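Local coordinates for anthrone oxidase-like protein (Streptomyces ambofaciens, PDB 5F9P) that acts as an oxygenase in atypical angucycline biosynthesis, cleaving a carbon-carbon bond in an oxidative opening of ring B, at residues I93-S106 against F155-L169. Numbering follows the deposited sequence.
Sequences IRLMQNEVAHTLTS and FRAHVVLKGLRARGL
L95 pairs with R167 and L104 with H158 near the two ends of a long antiparallel ladder that joins strands 92-105 and 155-167 in a closed eight-stranded barrel within one chain, consistent with the dimeric alpha+beta barrel clan of its monooxygenase family. Paired backbone bonds recur at L95/R167, E99/K162 and L104/H158. Two classic beta bulges shift the register by one residue each. At the first, L164 and R165 both face Q97: L164 N donates to Q97 O at 2.7 Å, whereas the bond from R165 N is weak. At the second, A101 N and H102 N both donate to V160 O, 2.7 Å and 3.2 Å away.

Polar side chains meet mainly beside the first bulge. R165 starts with CG wedged between its backbone N and carbonyl carbon (chi1 65°), then bends at chi3, and its NH1 hydrogen-bonds Q97 OE1 at 3.0 Å. The oxygen lies in the guanidinium plane, yet the donor stands above the amide plane; the two planes are 62° apart. E99 and K162 run side by side, OE1 against the lysine CD at 3.4 Å, with the opposite charges close but short of a salt bridge. N98 lays CB on L161 CB; its ND2 bonds T11 O on strand 10-17, whereas its buried OD1 has no partner in the model.

Apolar contacts line the face bearing M96, A166, V100 and L161. Selenomethionine M96 sets CG against A166 CB and SE 3.8 Å from L169 CD1, and V100 CG2 meets L161 CD2 at 3.7 Å. On the other face, L95 CD1 sits over one face of the R167 guanidinium, offset toward its rim; R167 also makes a cation-pi contact with Y73. L139 of helix 135-142 packs on A101, V160 and K162.

At the S106 end, one water bridges S106 OG, at 2.7 Å, and F155 O.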
loop_
_atom_site.group_PDB
_atom_site.type_symbol
_atom_site.label_atom_id
_atom_site.label_comp_id
_atom_site.label_asym_id
_atom_site.label_seq_id
_atom_site.Cartn_x
_atom_site.Cartn_y
_atom_site.Cartn_z
ATOM N N ILE A 93 3.179 -13.865 -0.340
ATOM C CA ILE A 93 4.033 -12.743 0.009
ATOM C C ILE A 93 4.408 -12.014 -1.273
ATOM O O ILE A 93 4.909 -12.631 -2.218
ATOM C CB ILE A 93 5.330 -13.240 0.654
ATOM C CG1 ILE A 93 5.049 -13.877 2.016
ATOM C CG2 ILE A 93 6.353 -12.107 0.749
ATOM C CD1 ILE A 93 6.228 -14.694 2.547
ATOM N N ARG A 94 4.161 -10.712 -1.312
ATOM C CA ARG A 94 4.587 -9.887 -2.435
ATOM C C ARG A 94 5.291 -8.648 -1.907
ATOM O O ARG A 94 4.698 -7.855 -1.168
ATOM C CB ARG A 94 3.400 -9.477 -3.312
ATOM C CG ARG A 94 2.952 -10.553 -4.300
ATOM C CD ARG A 94 1.568 -11.047 -3.981
ATOM N NE ARG A 94 0.639 -10.801 -5.081
ATOM C CZ ARG A 94 -0.687 -10.868 -4.977
ATOM N NH1 ARG A 94 -1.258 -11.152 -3.806
ATOM N NH2 ARG A 94 -1.443 -10.626 -6.042
ATOM N N LEU A 95 6.559 -8.494 -2.274
ATOM C CA LEU A 95 7.340 -7.353 -1.827
ATOM C C LEU A 95 7.571 -6.483 -3.040
ATOM O O LEU A 95 8.357 -6.838 -3.932
ATOM C CB LEU A 95 8.679 -7.797 -1.227
ATOM C CG LEU A 95 8.710 -8.991 -0.272
ATOM C CD1 LEU A 95 10.162 -9.304 0.078
ATOM C CD2 LEU A 95 7.894 -8.757 0.998
HETATM N N MSE A 96 6.891 -5.341 -3.069
HETATM C CA MSE A 96 6.765 -4.569 -4.296
HETATM C C MSE A 96 7.463 -3.218 -4.226
HETATM O O MSE A 96 7.218 -2.434 -3.317
HETATM C CB MSE A 96 5.284 -4.378 -4.619
HETATM C CG MSE A 96 4.561 -5.666 -5.018
HETATM SE SE MSE A 96 2.627 -5.415 -5.037
HETATM C CE MSE A 96 2.372 -5.172 -3.099
ATOM N N GLN A 97 8.324 -2.941 -5.202
ATOM C CA GLN A 97 9.041 -1.675 -5.237
ATOM C C GLN A 97 8.378 -0.741 -6.237
ATOM O O GLN A 97 8.118 -1.129 -7.377
ATOM C CB GLN A 97 10.516 -1.903 -5.598
ATOM C CG GLN A 97 11.196 -2.952 -4.720
ATOM C CD GLN A 97 12.618 -3.268 -5.167
ATOM O OE1 GLN A 97 13.334 -2.395 -5.640
ATOM N NE2 GLN A 97 13.026 -4.522 -5.017
ATOM N N ASN A 98 8.114 0.492 -5.813
ATOM C CA ASN A 98 7.314 1.423 -6.591
ATOM C C ASN A 98 7.861 2.828 -6.573
ATOM O O ASN A 98 8.664 3.192 -5.712
ATOM C CB ASN A 98 5.896 1.512 -6.007
ATOM C CG ASN A 98 5.348 0.170 -5.621
ATOM O OD1 ASN A 98 4.723 -0.515 -6.431
ATOM N ND2 ASN A 98 5.595 -0.232 -4.378
ATOM N N GLU A 99 7.384 3.631 -7.512
ATOM C CA GLU A 99 7.539 5.070 -7.420
ATOM C C GLU A 99 6.143 5.672 -7.378
ATOM O O GLU A 99 5.181 5.070 -7.862
ATOM C CB GLU A 99 8.351 5.622 -8.589
ATOM C CG GLU A 99 7.675 5.528 -9.926
ATOM C CD GLU A 99 8.607 5.938 -11.071
ATOM O OE1 GLU A 99 8.136 6.023 -12.224
ATOM O OE2 GLU A 99 9.812 6.171 -10.813
ATOM N N VAL A 100 6.026 6.839 -6.762
ATOM C CA VAL A 100 4.736 7.490 -6.640
ATOM C C VAL A 100 4.433 8.174 -7.961
ATOM O O VAL A 100 5.240 8.959 -8.445
ATOM C CB VAL A 100 4.742 8.520 -5.492
ATOM C CG1 VAL A 100 3.417 9.300 -5.469
ATOM C CG2 VAL A 100 4.986 7.816 -4.160
ATOM N N ALA A 101 3.292 7.857 -8.568
ATOM C CA ALA A 101 2.980 8.434 -9.870
ATOM C C ALA A 101 2.057 9.646 -9.735
ATOM O O ALA A 101 2.119 10.587 -10.525
ATOM C CB ALA A 101 2.363 7.378 -10.805
ATOM N N HIS A 102 1.198 9.623 -8.729
ATOM C CA HIS A 102 0.167 10.636 -8.625
ATOM C C HIS A 102 -0.409 10.681 -7.211
ATOM O O HIS A 102 -0.539 9.642 -6.560
ATOM C CB HIS A 102 -0.944 10.315 -9.636
ATOM C CG HIS A 102 -1.985 11.380 -9.755
ATOM N ND1 HIS A 102 -1.844 12.469 -10.587
ATOM C CD2 HIS A 102 -3.189 11.521 -9.150
ATOM C CE1 HIS A 102 -2.920 13.232 -10.495
ATOM N NE2 HIS A 102 -3.753 12.675 -9.634
ATOM N N THR A 103 -0.733 11.884 -6.746
ATOM C CA THR A 103 -1.503 12.052 -5.517
ATOM C C THR A 103 -2.687 12.986 -5.750
ATOM O O THR A 103 -2.654 13.884 -6.599
ATOM C CB THR A 103 -0.655 12.595 -4.336
ATOM O OG1 THR A 103 -0.235 13.944 -4.607
ATOM C CG2 THR A 103 0.555 11.720 -4.113
ATOM N N LEU A 104 -3.741 12.752 -4.988
ATOM C CA LEU A 104 -4.914 13.590 -5.018
ATOM C C LEU A 104 -5.452 13.642 -3.600
ATOM O O LEU A 104 -5.459 12.625 -2.913
ATOM C CB LEU A 104 -5.962 12.983 -5.948
ATOM C CG LEU A 104 -7.311 13.706 -5.905
ATOM C CD1 LEU A 104 -7.151 15.150 -6.371
ATOM C CD2 LEU A 104 -8.374 12.958 -6.725
ATOM N N THR A 105 -5.867 14.820 -3.139
ATOM C CA THR A 105 -6.557 14.900 -1.853
ATOM C C THR A 105 -7.906 15.560 -2.032
ATOM O O THR A 105 -8.156 16.224 -3.032
ATOM C CB THR A 105 -5.775 15.689 -0.765
ATOM O OG1 THR A 105 -5.749 17.083 -1.104
ATOM C CG2 THR A 105 -4.351 15.152 -0.587
ATOM N N SER A 106 -8.769 15.381 -1.043
ATOM C CA SER A 106 -10.079 16.001 -1.054
ATOM C C SER A 106 -10.009 17.512 -1.274
ATOM O O SER A 106 -10.958 18.116 -1.766
ATOM C CB SER A 106 -10.811 15.712 0.257
ATOM O OG SER A 106 -12.168 16.099 0.136
ATOM N N PHE A 155 -14.376 10.787 0.812
ATOM C CA PHE A 155 -13.081 10.546 0.209
ATOM C C PHE A 155 -12.060 11.477 0.837
ATOM O O PHE A 155 -12.323 12.675 0.984
ATOM C CB PHE A 155 -13.125 10.770 -1.300
ATOM C CG PHE A 155 -11.761 10.855 -1.930
ATOM C CD1 PHE A 155 -11.055 9.702 -2.250
ATOM C CD2 PHE A 155 -11.171 12.088 -2.177
ATOM C CE1 PHE A 155 -9.791 9.785 -2.834
ATOM C CE2 PHE A 155 -9.911 12.174 -2.757
ATOM C CZ PHE A 155 -9.217 11.013 -3.078
ATOM N N ARG A 156 -10.900 10.943 1.202
ATOM C CA ARG A 156 -9.841 11.784 1.768
ATOM C C ARG A 156 -8.641 11.978 0.852
ATOM O O ARG A 156 -8.152 13.103 0.695
ATOM C CB ARG A 156 -9.364 11.225 3.111
ATOM C CG ARG A 156 -10.433 11.237 4.189
ATOM C CD ARG A 156 -9.881 10.655 5.494
ATOM N NE ARG A 156 -10.855 10.785 6.568
ATOM C CZ ARG A 156 -10.634 10.428 7.824
ATOM N NH1 ARG A 156 -9.459 9.898 8.170
ATOM N NH2 ARG A 156 -11.590 10.599 8.727
ATOM N N ALA A 157 -8.149 10.888 0.264
ATOM C CA ALA A 157 -6.920 10.963 -0.529
ATOM C C ALA A 157 -6.691 9.736 -1.401
ATOM O O ALA A 157 -7.249 8.654 -1.146
ATOM C CB ALA A 157 -5.693 11.199 0.394
ATOM N N HIS A 158 -5.875 9.912 -2.435
ATOM C CA HIS A 158 -5.563 8.824 -3.363
ATOM C C HIS A 158 -4.112 8.901 -3.792
ATOM O O HIS A 158 -3.643 9.949 -4.262
ATOM C CB HIS A 158 -6.455 8.868 -4.616
ATOM C CG HIS A 158 -6.334 7.647 -5.486
ATOM N ND1 HIS A 158 -6.485 7.688 -6.859
ATOM C CD2 HIS A 158 -6.091 6.351 -5.175
ATOM C CE1 HIS A 158 -6.345 6.469 -7.354
ATOM N NE2 HIS A 158 -6.105 5.639 -6.355
ATOM N N VAL A 159 -3.409 7.787 -3.621
ATOM C CA VAL A 159 -2.044 7.637 -4.108
ATOM C C VAL A 159 -2.013 6.592 -5.219
ATOM O O VAL A 159 -2.573 5.496 -5.063
ATOM C CB VAL A 159 -1.097 7.162 -2.973
ATOM C CG1 VAL A 159 0.325 7.030 -3.498
ATOM C CG2 VAL A 159 -1.158 8.127 -1.771
ATOM N N VAL A 160 -1.370 6.918 -6.336
ATOM C CA VAL A 160 -1.206 5.942 -7.416
ATOM C C VAL A 160 0.264 5.635 -7.544
ATOM O O VAL A 160 1.074 6.540 -7.715
ATOM C CB VAL A 160 -1.740 6.475 -8.776
ATOM C CG1 VAL A 160 -1.525 5.449 -9.895
ATOM C CG2 VAL A 160 -3.220 6.852 -8.662
ATOM N N LEU A 161 0.618 4.361 -7.454
ATOM C CA LEU A 161 2.011 3.958 -7.573
ATOM C C LEU A 161 2.261 3.166 -8.847
ATOM O O LEU A 161 1.435 2.336 -9.259
ATOM C CB LEU A 161 2.429 3.111 -6.372
ATOM C CG LEU A 161 2.082 3.646 -4.981
ATOM C CD1 LEU A 161 2.460 2.623 -3.909
ATOM C CD2 LEU A 161 2.829 4.923 -4.756
ATOM N N LYS A 162 3.415 3.421 -9.457
ATOM C CA LYS A 162 3.890 2.649 -10.599
ATOM C C LYS A 162 4.833 1.566 -10.114
ATOM O O LYS A 162 5.839 1.861 -9.469
ATOM C CB LYS A 162 4.644 3.556 -11.572
ATOM C CG LYS A 162 5.244 2.807 -12.763
ATOM C CD LYS A 162 6.128 3.720 -13.622
ATOM C CE LYS A 162 6.675 2.963 -14.834
ATOM N NZ LYS A 162 7.546 3.816 -15.703
ATOM N N GLY A 163 4.518 0.319 -10.430
ATOM C CA GLY A 163 5.350 -0.789 -10.029
ATOM C C GLY A 163 6.656 -0.779 -10.801
ATOM O O GLY A 163 6.646 -0.698 -12.033
ATOM N N LEU A 164 7.773 -0.857 -10.071
ATOM C CA LEU A 164 9.120 -0.907 -10.665
ATOM C C LEU A 164 9.632 -2.337 -10.841
ATOM O O LEU A 164 10.159 -2.701 -11.894
ATOM C CB LEU A 164 10.108 -0.116 -9.801
ATOM C CG LEU A 164 9.825 1.382 -9.764
ATOM C CD1 LEU A 164 10.970 2.139 -9.102
ATOM C CD2 LEU A 164 9.571 1.890 -11.184
ATOM N N ARG A 165 9.465 -3.143 -9.798
ATOM C CA ARG A 165 9.912 -4.528 -9.787
ATOM C C ARG A 165 9.397 -5.138 -8.490
ATOM O O ARG A 165 8.975 -4.412 -7.594
ATOM C CB ARG A 165 11.442 -4.592 -9.852
ATOM C CG ARG A 165 12.128 -4.006 -8.640
ATOM C CD ARG A 165 13.621 -3.807 -8.885
ATOM N NE ARG A 165 13.878 -2.747 -9.853
ATOM C CZ ARG A 165 13.927 -1.450 -9.555
ATOM N NH1 ARG A 165 13.734 -1.039 -8.307
ATOM N NH2 ARG A 165 14.160 -0.560 -10.512
ATOM N N ALA A 166 9.409 -6.460 -8.377
ATOM C CA ALA A 166 8.774 -7.082 -7.223
ATOM C C ALA A 166 9.294 -8.478 -6.973
ATOM O O ALA A 166 9.697 -9.156 -7.901
ATOM C CB ALA A 166 7.259 -7.119 -7.414
ATOM N N ARG A 167 9.277 -8.902 -5.716
ATOM C CA ARG A 167 9.527 -10.299 -5.386
ATOM C C ARG A 167 8.194 -10.948 -5.092
ATOM O O ARG A 167 7.455 -10.488 -4.226
ATOM C CB ARG A 167 10.479 -10.412 -4.188
ATOM C CG ARG A 167 11.827 -9.717 -4.437
ATOM C CD ARG A 167 12.681 -9.619 -3.187
ATOM N NE ARG A 167 12.897 -10.937 -2.605
ATOM C CZ ARG A 167 13.748 -11.198 -1.620
ATOM N NH1 ARG A 167 14.483 -10.224 -1.097
ATOM N NH2 ARG A 167 13.871 -12.440 -1.167
ATOM N N GLY A 168 7.866 -12.003 -5.829
ATOM C CA GLY A 168 6.616 -12.700 -5.619
ATOM C C GLY A 168 5.536 -12.236 -6.575
ATOM O O GLY A 168 4.394 -12.670 -6.490
ATOM N N LEU A 169 5.895 -11.342 -7.485
ATOM C CA LEU A 169 4.956 -10.852 -8.492
ATOM C C LEU A 169 5.747 -10.549 -9.763
ATOM O O LEU A 169 6.768 -9.862 -9.718
ATOM C CB LEU A 169 4.233 -9.597 -7.983
ATOM C CG LEU A 169 3.221 -8.859 -8.871
ATOM C CD1 LEU A 169 2.674 -7.634 -8.159
ATOM C CD2 LEU A 169 3.838 -8.440 -10.187
HETATM O O HOH W 1 -14.455 14.608 -0.121
#